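Local coordinates for hemolysin II regulatory protein (Bacillus cereus, PDB 2JJ7) that probably binds DNA as a dimeric, mostly helical transcriptional regulator of the TetR family, at residues E10-A15 against S45-G50; E85-F90 against S174-A179; T92-N97 against P161-F166; E107-S112 against T150-T155. All blocks are in the same frame, centred on the assembly; numbering follows the deposited sequence.

How the contacts relate
Contact 1 lies in the probable DNA-binding part of the chain, where 45-50 includes the end of the predicted helix-turn-helix; contacts 2, 3 and 4 lie in the C-terminal part. The centres of contacts 1 and 2 are 35 Å apart, on opposite sides of the chain's centre, whereas contact 3 approaches contact 1 to about 9 Å between nearest atoms. Helix 79-96 serves both contact 2 and contact 3, whose centres are 14 Å apart. Contacts 2 and 4 touch directly: A179 CB lies 3.7 Å from W153 CH2, and I176 CG2 lies 3.9 Å from I154 CD1. Contacts 2, 3 and 4 all reach the second subunit, which contact 1 does not.

Contact 1 of 4, residues E10-A15 against S45-G50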
# COMPACT_ATOMS: atom_id res chain seq x y z
N GLU B 10 -24.66 -3.77 21.70
CA GLU B 10 -23.79 -2.67 21.30
C GLU B 10 -22.41 -2.76 21.97
O GLU B 10 -21.39 -2.64 21.29
CB GLU B 10 -24.43 -1.32 21.61
CG GLU B 10 -23.45 -0.18 21.43
CD GLU B 10 -24.11 1.04 20.86
OE1 GLU B 10 -24.99 1.62 21.55
OE2 GLU B 10 -23.76 1.43 19.73
N ASN B 11 -22.39 -2.97 23.28
CA ASN B 11 -21.15 -3.24 23.99
C ASN B 11 -20.34 -4.38 23.36
O ASN B 11 -19.12 -4.26 23.21
CB ASN B 11 -21.42 -3.52 25.48
CG ASN B 11 -21.79 -2.26 26.24
OD1 ASN B 11 -21.70 -1.15 25.71
ND2 ASN B 11 -22.22 -2.42 27.48
N ILE B 12 -21.02 -5.46 22.97
CA ILE B 12 -20.35 -6.61 22.36
C ILE B 12 -19.78 -6.27 20.98
O ILE B 12 -18.70 -6.75 20.62
CB ILE B 12 -21.28 -7.85 22.26
CG1 ILE B 12 -21.68 -8.36 23.66
CG2 ILE B 12 -20.59 -8.99 21.45
CD1 ILE B 12 -22.93 -9.26 23.66
N LEU B 13 -20.50 -5.46 20.22
CA LEU B 13 -20.05 -5.03 18.90
C LEU B 13 -18.87 -4.07 18.96
O LEU B 13 -17.94 -4.18 18.16
CB LEU B 13 -21.20 -4.45 18.08
CG LEU B 13 -22.19 -5.51 17.57
CD1 LEU B 13 -23.38 -4.87 16.86
CD2 LEU B 13 -21.51 -6.53 16.67
N LYS B 14 -18.91 -3.12 19.90
CA LYS B 14 -17.77 -2.24 20.18
C LYS B 14 -16.54 -3.08 20.50
O LYS B 14 -15.45 -2.83 19.98
CB LYS B 14 -18.06 -1.29 21.36
CG LYS B 14 -18.92 -0.09 21.00
CD LYS B 14 -19.25 0.77 22.21
CE LYS B 14 -20.29 1.84 21.84
NZ LYS B 14 -20.33 3.00 22.77
N ALA B 15 -16.73 -4.10 21.34
CA ALA B 15 -15.65 -5.01 21.75
C ALA B 15 -15.08 -5.78 20.57
O ALA B 15 -13.87 -5.89 20.42
CB ALA B 15 -16.14 -5.98 22.82
N SER B 45 -22.81 -15.48 22.98
CA SER B 45 -23.10 -16.55 22.02
C SER B 45 -24.62 -16.68 21.83
O SER B 45 -25.08 -17.01 20.74
CB SER B 45 -22.44 -17.87 22.45
OG SER B 45 -22.82 -18.22 23.77
N TYR B 46 -25.39 -16.40 22.87
CA TYR B 46 -26.85 -16.32 22.70
C TYR B 46 -27.23 -15.26 21.65
O TYR B 46 -27.99 -15.54 20.73
CB TYR B 46 -27.56 -16.07 24.04
CG TYR B 46 -29.05 -15.89 23.90
CD1 TYR B 46 -29.87 -16.96 23.52
CD2 TYR B 46 -29.65 -14.65 24.12
CE1 TYR B 46 -31.24 -16.81 23.36
CE2 TYR B 46 -31.02 -14.48 23.97
CZ TYR B 46 -31.80 -15.56 23.59
OH TYR B 46 -33.16 -15.40 23.44
N TYR B 47 -26.67 -14.05 21.76
CA TYR B 47 -27.01 -12.95 20.85
C TYR B 47 -26.44 -13.07 19.42
O TYR B 47 -27.09 -12.65 18.46
CB TYR B 47 -26.61 -11.60 21.45
CG TYR B 47 -27.52 -11.11 22.57
CD1 TYR B 47 -28.92 -11.23 22.47
CD2 TYR B 47 -26.99 -10.49 23.71
CE1 TYR B 47 -29.76 -10.78 23.50
CE2 TYR B 47 -27.83 -10.03 24.74
CZ TYR B 47 -29.21 -10.18 24.62
OH TYR B 47 -30.04 -9.73 25.62
N PHE B 48 -25.23 -13.60 19.28
CA PHE B 48 -24.56 -13.61 17.99
C PHE B 48 -24.23 -14.99 17.42
O PHE B 48 -23.96 -15.10 16.22
CB PHE B 48 -23.32 -12.70 17.99
CG PHE B 48 -23.66 -11.24 18.15
CD1 PHE B 48 -23.59 -10.62 19.40
CD2 PHE B 48 -24.10 -10.49 17.05
CE1 PHE B 48 -23.94 -9.27 19.55
CE2 PHE B 48 -24.44 -9.14 17.19
CZ PHE B 48 -24.37 -8.53 18.45
N ASN B 49 -24.25 -16.02 18.26
CA ASN B 49 -23.97 -17.38 17.79
C ASN B 49 -22.71 -17.45 16.93
O ASN B 49 -22.80 -17.77 15.73
CB ASN B 49 -25.16 -17.95 17.01
CG ASN B 49 -26.24 -18.55 17.91
OD1 ASN B 49 -27.35 -18.01 18.00
ND2 ASN B 49 -25.93 -19.66 18.56
N GLY B 50 -21.56 -17.09 17.50
CA GLY B 50 -20.27 -17.35 16.87
C GLY B 50 -19.59 -16.13 16.27
O GLY B 50 -20.24 -15.12 15.98
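F48 and Y47 face I12 and L13 from the last turn of helix 41-48, a turn closed by the bond from N49 N to S45 O at 2.8 Å. N49 then leaves the helix with positive phi (48°), and G50 takes the N-cap position of the next helix. Everything that meets across the two segments is apolar. F48 has the most surface buried here, and its ring bridges two neighbouring residues: CE1 lies 3.9 Å from I12 CG2, and CZ lies 3.8 Å from L13 CG. Both carbons approach the ring at a slant. L13 spreads its fork around the far end of the ring, with CD2 also 4.0 Å from F48 CE2. In I12 the two branches divide the work. CG2, anti to the backbone N, meets F48, while CD1 at the end of the other branch reaches the edge of the Y47 ring, 4.2 Å from Y47 CD2. L54 of helix 51-62 touches both L13 and F48, and I33 and A37 of helix 30-37 pack on I12. The second helix of the predicted helix-turn-helix is thus seated on helix 5-23, the three-helix arrangement characteristic of TetR-family DNA-binding domains.

Contact 2 of 4, residues E85-F90 against S174-A179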
# COMPACT_ATOMS: atom_id res chain seq x y z
N GLU B 85 -14.18 13.07 -4.19
CA GLU B 85 -15.31 12.68 -3.36
C GLU B 85 -15.13 11.29 -2.81
O GLU B 85 -15.33 11.05 -1.61
CB GLU B 85 -16.64 12.78 -4.11
CG GLU B 85 -17.84 12.59 -3.16
CD GLU B 85 -19.16 13.02 -3.76
OE1 GLU B 85 -19.27 13.17 -4.99
OE2 GLU B 85 -20.12 13.22 -2.98
N TYR B 86 -14.75 10.37 -3.70
CA TYR B 86 -14.47 9.00 -3.31
C TYR B 86 -13.45 8.98 -2.15
O TYR B 86 -13.69 8.36 -1.11
CB TYR B 86 -13.94 8.23 -4.52
CG TYR B 86 -13.36 6.87 -4.20
CD1 TYR B 86 -12.03 6.73 -3.78
CD2 TYR B 86 -14.12 5.72 -4.34
CE1 TYR B 86 -11.50 5.49 -3.49
CE2 TYR B 86 -13.59 4.47 -4.06
CZ TYR B 86 -12.28 4.36 -3.64
OH TYR B 86 -11.75 3.11 -3.37
N LEU B 87 -12.32 9.64 -2.36
CA LEU B 87 -11.23 9.66 -1.39
C LEU B 87 -11.62 10.34 -0.08
O LEU B 87 -11.15 9.94 0.99
CB LEU B 87 -9.98 10.35 -1.98
CG LEU B 87 -9.25 9.63 -3.11
CD1 LEU B 87 -8.09 10.49 -3.62
CD2 LEU B 87 -8.76 8.26 -2.71
N THR B 88 -12.42 11.40 -0.18
CA THR B 88 -12.87 12.15 1.00
C THR B 88 -13.78 11.25 1.86
O THR B 88 -13.57 11.12 3.08
CB THR B 88 -13.56 13.47 0.59
OG1 THR B 88 -12.66 14.24 -0.20
CG2 THR B 88 -14.00 14.31 1.82
N VAL B 89 -14.76 10.61 1.23
CA VAL B 89 -15.69 9.71 1.94
C VAL B 89 -14.91 8.57 2.63
O VAL B 89 -15.15 8.28 3.80
CB VAL B 89 -16.76 9.12 0.99
CG1 VAL B 89 -17.57 8.03 1.70
CG2 VAL B 89 -17.69 10.21 0.45
N PHE B 90 -14.00 7.93 1.90
CA PHE B 90 -13.29 6.79 2.48
C PHE B 90 -12.26 7.13 3.55
O PHE B 90 -12.24 6.49 4.58
CB PHE B 90 -12.75 5.84 1.40
CG PHE B 90 -13.81 4.94 0.83
CD1 PHE B 90 -14.28 5.12 -0.48
CD2 PHE B 90 -14.39 3.96 1.63
CE1 PHE B 90 -15.29 4.30 -0.99
CE2 PHE B 90 -15.41 3.12 1.13
CZ PHE B 90 -15.85 3.29 -0.18
N SER B 174 -5.70 15.29 -1.43
CA SER B 174 -4.99 16.19 -2.35
C SER B 174 -3.71 15.60 -2.92
O SER B 174 -3.44 15.72 -4.11
CB SER B 174 -4.65 17.51 -1.68
OG SER B 174 -5.82 18.30 -1.58
N ARG B 175 -2.91 14.98 -2.05
CA ARG B 175 -1.62 14.42 -2.45
C ARG B 175 -1.79 13.19 -3.35
O ARG B 175 -0.99 12.97 -4.26
CB ARG B 175 -0.75 14.09 -1.24
CG ARG B 175 -0.30 15.31 -0.45
CD ARG B 175 0.91 14.98 0.44
NE ARG B 175 2.16 14.99 -0.32
CZ ARG B 175 3.15 15.86 -0.14
NH1 ARG B 175 4.24 15.79 -0.90
NH2 ARG B 175 3.07 16.80 0.80
N ILE B 176 -2.82 12.39 -3.09
CA ILE B 176 -3.11 11.25 -3.95
C ILE B 176 -3.46 11.72 -5.38
O ILE B 176 -2.92 11.22 -6.36
CB ILE B 176 -4.20 10.34 -3.36
CG1 ILE B 176 -3.65 9.55 -2.17
CG2 ILE B 176 -4.75 9.39 -4.44
CD1 ILE B 176 -4.72 8.76 -1.37
N ILE B 177 -4.33 12.71 -5.47
CA ILE B 177 -4.76 13.27 -6.74
C ILE B 177 -3.58 13.92 -7.47
O ILE B 177 -3.40 13.70 -8.67
CB ILE B 177 -5.92 14.28 -6.53
CG1 ILE B 177 -7.15 13.56 -5.94
CG2 ILE B 177 -6.24 15.05 -7.85
CD1 ILE B 177 -8.30 14.48 -5.55
N SER B 178 -2.77 14.69 -6.76
CA SER B 178 -1.57 15.32 -7.34
C SER B 178 -0.63 14.32 -7.98
O SER B 178 -0.13 14.56 -9.07
CB SER B 178 -0.80 16.07 -6.28
OG SER B 178 -1.45 17.28 -5.98
N ALA B 179 -0.39 13.21 -7.28
CA ALA B 179 0.49 12.17 -7.78
C ALA B 179 -0.03 11.58 -9.08
O ALA B 179 0.76 11.16 -9.92
CB ALA B 179 0.67 11.07 -6.73
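Between 85-90 and 174-179, on helices 79-96 and 169-181, the nearest CA atoms are those of L87 and I176, 8.7 Å apart, a gap filled by side chains from both helices. From 85-90, L87 makes the contact. Its CG is anti to the carbonyl carbon (chi1 -68°) and CD1 continues outward to I176, where it lies 3.6 Å from CG2 and 3.9 Å from CB. The same methyl also meets I177, at 4.0 Å from CG1. One methyl carbon therefore rests on two consecutive isoleucines: on I176 at the beta-branch, and on I177 alongside its longer arm, whose end comes nearer than the direction of its CB suggests. All three residues are buried. This is plain helix-to-helix packing in the C-terminal part of a TetR-family regulator, joining the first long helix of that part to its last. I176 also packs on I154, I157 and V158 of helix 147-158, so L87 covers one flank of a residue shared by three helices. Away from the interface, S178 OG folds back to S174 O at 3.1 Å. It arrives 38° out of the carbonyl plane, on the opposite face from S178 N, which bonds to the same oxygen. On another side of helix 169-181, R175 and A179 pack on F163 and P161 of the second subunit.

Contact 3 of 4, residues T92-N97 against P161-F166; sequences THIKEN and PKFKKF
I94 and F163 make the apolar part of this contact, their side chains crossing at about a right angle. I94 touches the ring with its beta-branch: CG2 is 3.8 Å from F163 CE2, in an oblique approach. The F163 torsion (chi1 81°) sets CG between the backbone N and the carbonyl carbon, and the ring end swings toward I94. A looser approach, 4.4 Å from I94 CG2 to P161 CA, extends this apolar part. The polar link is single and weak: K164 NZ donates to K95 O at 3.1 Å. The extended K164 chain also lays its methylenes against K95, with CD 3.8 Å from K95 CG. Within 92-97, N97 ND2 bonds to H93 O at 3.0 Å, in the carbonyl plane and on a lone pair, and sits over one face of the H93 ring. In this C-terminal part of the TetR-family fold, the end of helix 79-96 meets the chain entering 163-166. Helix 169-181 covers F163 through S169 and L172, and helix 98-109 meets P161 through P98 and T102. The short, weakly bonded helix 163-166 thus sits between helices 79-96 and 169-181, with W153 of the second subunit meeting the F166 ring edge-to-face.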
# COMPACT_ATOMS: atom_id res chain seq x y z
N THR B 92 -12.35 9.70 5.46
CA THR B 92 -13.18 10.11 6.60
C THR B 92 -13.76 8.91 7.34
O THR B 92 -13.74 8.87 8.57
CB THR B 92 -14.31 11.08 6.19
OG1 THR B 92 -13.72 12.30 5.72
CG2 THR B 92 -15.30 11.37 7.37
N HIS B 93 -14.26 7.93 6.59
CA HIS B 93 -14.80 6.72 7.23
C HIS B 93 -13.74 5.98 8.06
O HIS B 93 -14.02 5.50 9.17
CB HIS B 93 -15.42 5.75 6.22
CG HIS B 93 -16.30 4.73 6.87
ND1 HIS B 93 -17.60 5.00 7.24
CD2 HIS B 93 -16.04 3.47 7.31
CE1 HIS B 93 -18.11 3.95 7.85
NE2 HIS B 93 -17.18 3.01 7.91
N ILE B 94 -12.54 5.84 7.48
CA ILE B 94 -11.44 5.12 8.12
C ILE B 94 -10.91 5.88 9.35
O ILE B 94 -10.54 5.26 10.35
CB ILE B 94 -10.30 4.79 7.10
CG1 ILE B 94 -10.80 3.79 6.03
CG2 ILE B 94 -9.02 4.28 7.79
CD1 ILE B 94 -11.83 2.76 6.53
N LYS B 95 -10.90 7.21 9.26
CA LYS B 95 -10.55 8.05 10.39
C LYS B 95 -11.46 7.73 11.56
O LYS B 95 -11.00 7.59 12.68
CB LYS B 95 -10.69 9.52 10.02
CG LYS B 95 -9.62 10.42 10.60
CD LYS B 95 -9.97 11.91 10.50
CE LYS B 95 -10.50 12.29 9.12
NZ LYS B 95 -10.56 13.77 8.90
N GLU B 96 -12.76 7.61 11.28
CA GLU B 96 -13.77 7.36 12.31
C GLU B 96 -13.80 5.89 12.71
O GLU B 96 -14.16 5.55 13.84
CB GLU B 96 -15.16 7.79 11.80
CG GLU B 96 -15.32 9.30 11.49
CD GLU B 96 -16.60 9.65 10.71
OE1 GLU B 96 -17.19 8.76 10.05
OE2 GLU B 96 -17.02 10.83 10.75
N ASN B 97 -13.41 5.02 11.78
CA ASN B 97 -13.47 3.57 12.00
C ASN B 97 -12.19 2.85 11.60
O ASN B 97 -12.21 2.08 10.63
CB ASN B 97 -14.64 3.00 11.22
CG ASN B 97 -15.95 3.62 11.59
OD1 ASN B 97 -16.59 3.19 12.54
ND2 ASN B 97 -16.36 4.63 10.84
N PRO B 161 -4.97 2.28 9.18
CA PRO B 161 -5.72 2.84 10.30
C PRO B 161 -5.01 4.00 11.01
O PRO B 161 -5.66 4.77 11.71
CB PRO B 161 -5.88 1.66 11.26
CG PRO B 161 -4.76 0.76 10.94
CD PRO B 161 -4.57 0.88 9.45
N LYS B 162 -3.69 4.10 10.83
CA LYS B 162 -2.90 5.11 11.52
C LYS B 162 -2.46 6.21 10.58
O LYS B 162 -1.60 6.99 10.93
CB LYS B 162 -1.67 4.46 12.17
CG LYS B 162 -1.90 3.72 13.48
CD LYS B 162 -0.55 3.26 14.06
CE LYS B 162 -0.55 3.29 15.58
NZ LYS B 162 0.83 3.29 16.15
N PHE B 163 -3.03 6.27 9.37
CA PHE B 163 -2.61 7.27 8.38
C PHE B 163 -2.67 8.71 8.90
O PHE B 163 -1.85 9.53 8.50
CB PHE B 163 -3.33 7.11 7.00
CG PHE B 163 -4.72 7.72 6.93
CD1 PHE B 163 -4.91 9.10 7.02
CD2 PHE B 163 -5.84 6.90 6.72
CE1 PHE B 163 -6.20 9.66 6.95
CE2 PHE B 163 -7.14 7.44 6.65
CZ PHE B 163 -7.32 8.82 6.76
N LYS B 164 -3.62 9.00 9.80
CA LYS B 164 -3.82 10.35 10.31
C LYS B 164 -2.66 10.81 11.18
O LYS B 164 -2.48 12.01 11.42
CB LYS B 164 -5.15 10.47 11.06
CG LYS B 164 -5.24 9.68 12.36
CD LYS B 164 -6.67 9.56 12.83
CE LYS B 164 -6.83 8.43 13.83
NZ LYS B 164 -8.25 8.01 14.00
N LYS B 165 -1.88 9.84 11.67
CA LYS B 165 -0.67 10.14 12.44
C LYS B 165 0.50 10.48 11.51
O LYS B 165 1.46 11.11 11.93
CB LYS B 165 -0.32 8.99 13.39
CG LYS B 165 -1.27 8.90 14.58
CD LYS B 165 -0.99 7.67 15.44
CE LYS B 165 -1.78 7.71 16.75
NZ LYS B 165 -1.48 6.55 17.65
N PHE B 166 0.39 10.07 10.25
CA PHE B 166 1.38 10.43 9.25
C PHE B 166 0.98 11.68 8.44
O PHE B 166 1.83 12.48 8.06
CB PHE B 166 1.66 9.24 8.31
CG PHE B 166 2.59 9.57 7.16
CD1 PHE B 166 3.96 9.74 7.37
CD2 PHE B 166 2.08 9.70 5.85
CE1 PHE B 166 4.82 10.05 6.30
CE2 PHE B 166 2.93 10.01 4.78
CZ PHE B 166 4.30 10.19 5.01

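Contact 4 of 4, residues E107-S112 against T150-T155; sequences EIIKES and TIHWIT
T155, I108 and I109 have the most surface buried by this contact, with T155 leading. They pack the end of helix 98-109 on helix 147-158, in the C-terminal part of a TetR-family regulator. T155 meets I108 tip to tip, CG2 lying 3.9 Å from I108 CD1. The torsion divides the threonine's two branches: CG2 is anti to the backbone N (chi1 -61°) and points across the contact, while OG1 turns back along its own helix and donates to I151 O at 2.8 Å. It reaches the oxygen from 46° out of the carbonyl plane, and I151 O accepts T155 N as well, at 2.9 Å. The contact thus receives only a methyl from T155. F126 of helix 123-126 touches both I108 and T155. I109 works through its branch methyl: CG2 is 4.0 Å from H152 CE1, at the edge of the imidazole and near its plane. H152 also meets H152 of the second subunit, with ring planes at about 85°, and packs on Y105 of that subunit, so this end of the contact borders the dimer interface. Just beyond I109 the chain leaves the helix at K110. S112 OG then donates to E107 OE1 at 2.7 Å, on the syn lone pair, while E107 OE2 takes a salt bridge from R114 and a hydrogen bond from Y55. With these partners the carboxylate is probably held in its charged form. The chemistry implies a division of roles: across the segments two methyl-tipped contacts are purely van der Waals, while the T155 hydroxyl and the E107 carboxylate find partners away from the interface.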
# COMPACT_ATOMS: atom_id res chain seq x y z
N GLU B 107 -9.27 -8.36 3.77
CA GLU B 107 -10.23 -9.06 2.91
C GLU B 107 -10.01 -8.73 1.45
O GLU B 107 -10.30 -9.56 0.57
CB GLU B 107 -11.68 -8.70 3.30
CG GLU B 107 -12.07 -9.07 4.74
CD GLU B 107 -12.44 -10.55 4.93
OE1 GLU B 107 -12.43 -11.31 3.94
OE2 GLU B 107 -12.73 -10.95 6.08
N ILE B 108 -9.53 -7.52 1.18
CA ILE B 108 -9.22 -7.12 -0.20
C ILE B 108 -7.99 -7.86 -0.71
O ILE B 108 -7.99 -8.32 -1.83
CB ILE B 108 -9.00 -5.59 -0.35
CG1 ILE B 108 -10.30 -4.83 -0.05
CG2 ILE B 108 -8.48 -5.23 -1.77
CD1 ILE B 108 -10.12 -3.32 0.04
N ILE B 109 -6.95 -7.96 0.10
CA ILE B 109 -5.70 -8.51 -0.41
C ILE B 109 -5.73 -10.02 -0.39
O ILE B 109 -5.02 -10.65 -1.18
CB ILE B 109 -4.43 -8.00 0.33
CG1 ILE B 109 -4.55 -8.23 1.84
CG2 ILE B 109 -4.17 -6.54 -0.03
CD1 ILE B 109 -3.22 -8.42 2.57
N LYS B 110 -6.52 -10.59 0.51
CA LYS B 110 -6.64 -12.05 0.60
C LYS B 110 -8.10 -12.48 0.68
O LYS B 110 -8.70 -12.51 1.76
CB LYS B 110 -5.81 -12.62 1.77
CG LYS B 110 -5.76 -14.16 1.77
CD LYS B 110 -4.81 -14.69 2.83
CE LYS B 110 -4.89 -16.21 2.93
NZ LYS B 110 -3.75 -16.76 3.73
N GLU B 111 -8.65 -12.80 -0.48
CA GLU B 111 -10.05 -13.18 -0.59
C GLU B 111 -10.40 -14.36 0.32
O GLU B 111 -9.79 -15.42 0.26
CB GLU B 111 -10.37 -13.53 -2.05
CG GLU B 111 -11.85 -13.73 -2.32
CD GLU B 111 -12.17 -14.00 -3.78
OE1 GLU B 111 -11.26 -13.93 -4.64
OE2 GLU B 111 -13.35 -14.29 -4.07
N SER B 112 -11.39 -14.15 1.18
CA SER B 112 -11.88 -15.23 2.03
C SER B 112 -13.31 -15.60 1.65
O SER B 112 -13.95 -14.92 0.84
CB SER B 112 -11.81 -14.84 3.51
OG SER B 112 -12.88 -13.96 3.84
N THR B 150 -1.76 1.02 -9.13
CA THR B 150 -2.32 2.26 -8.61
C THR B 150 -3.48 1.99 -7.64
O THR B 150 -3.56 2.61 -6.58
CB THR B 150 -2.77 3.18 -9.76
OG1 THR B 150 -1.68 3.38 -10.66
CG2 THR B 150 -3.25 4.53 -9.21
N ILE B 151 -4.36 1.07 -8.00
CA ILE B 151 -5.39 0.57 -7.08
C ILE B 151 -4.73 0.05 -5.80
O ILE B 151 -5.11 0.46 -4.72
CB ILE B 151 -6.29 -0.50 -7.76
CG1 ILE B 151 -7.16 0.16 -8.85
CG2 ILE B 151 -7.15 -1.26 -6.71
CD1 ILE B 151 -7.89 -0.79 -9.74
N HIS B 152 -3.75 -0.84 -5.91
CA HIS B 152 -3.13 -1.35 -4.69
C HIS B 152 -2.45 -0.24 -3.86
O HIS B 152 -2.54 -0.23 -2.63
CB HIS B 152 -2.15 -2.52 -4.93
CG HIS B 152 -1.53 -3.02 -3.66
ND1 HIS B 152 -2.21 -3.83 -2.77
CD2 HIS B 152 -0.35 -2.73 -3.07
CE1 HIS B 152 -1.45 -4.07 -1.72
NE2 HIS B 152 -0.31 -3.41 -1.87
N TRP B 153 -1.76 0.68 -4.54
CA TRP B 153 -1.15 1.83 -3.86
C TRP B 153 -2.18 2.62 -3.01
O TRP B 153 -1.97 2.83 -1.81
CB TRP B 153 -0.42 2.73 -4.87
CG TRP B 153 0.06 4.06 -4.32
CD1 TRP B 153 1.01 4.26 -3.37
CD2 TRP B 153 -0.40 5.37 -4.70
NE1 TRP B 153 1.20 5.61 -3.14
CE2 TRP B 153 0.33 6.31 -3.93
CE3 TRP B 153 -1.34 5.84 -5.63
CZ2 TRP B 153 0.13 7.69 -4.05
CZ3 TRP B 153 -1.53 7.22 -5.75
CH2 TRP B 153 -0.80 8.13 -4.96
N ILE B 154 -3.29 3.02 -3.62
CA ILE B 154 -4.31 3.81 -2.93
C ILE B 154 -5.00 3.01 -1.80
O ILE B 154 -5.24 3.52 -0.68
CB ILE B 154 -5.37 4.38 -3.95
CG1 ILE B 154 -4.72 5.43 -4.87
CG2 ILE B 154 -6.60 4.96 -3.22
CD1 ILE B 154 -5.65 5.97 -5.99
N THR B 155 -5.30 1.75 -2.08
CA THR B 155 -5.89 0.86 -1.09
C THR B 155 -5.02 0.78 0.17
O THR B 155 -5.52 0.84 1.30
CB THR B 155 -6.11 -0.55 -1.74
OG1 THR B 155 -7.02 -0.41 -2.86
CG2 THR B 155 -6.70 -1.56 -0.74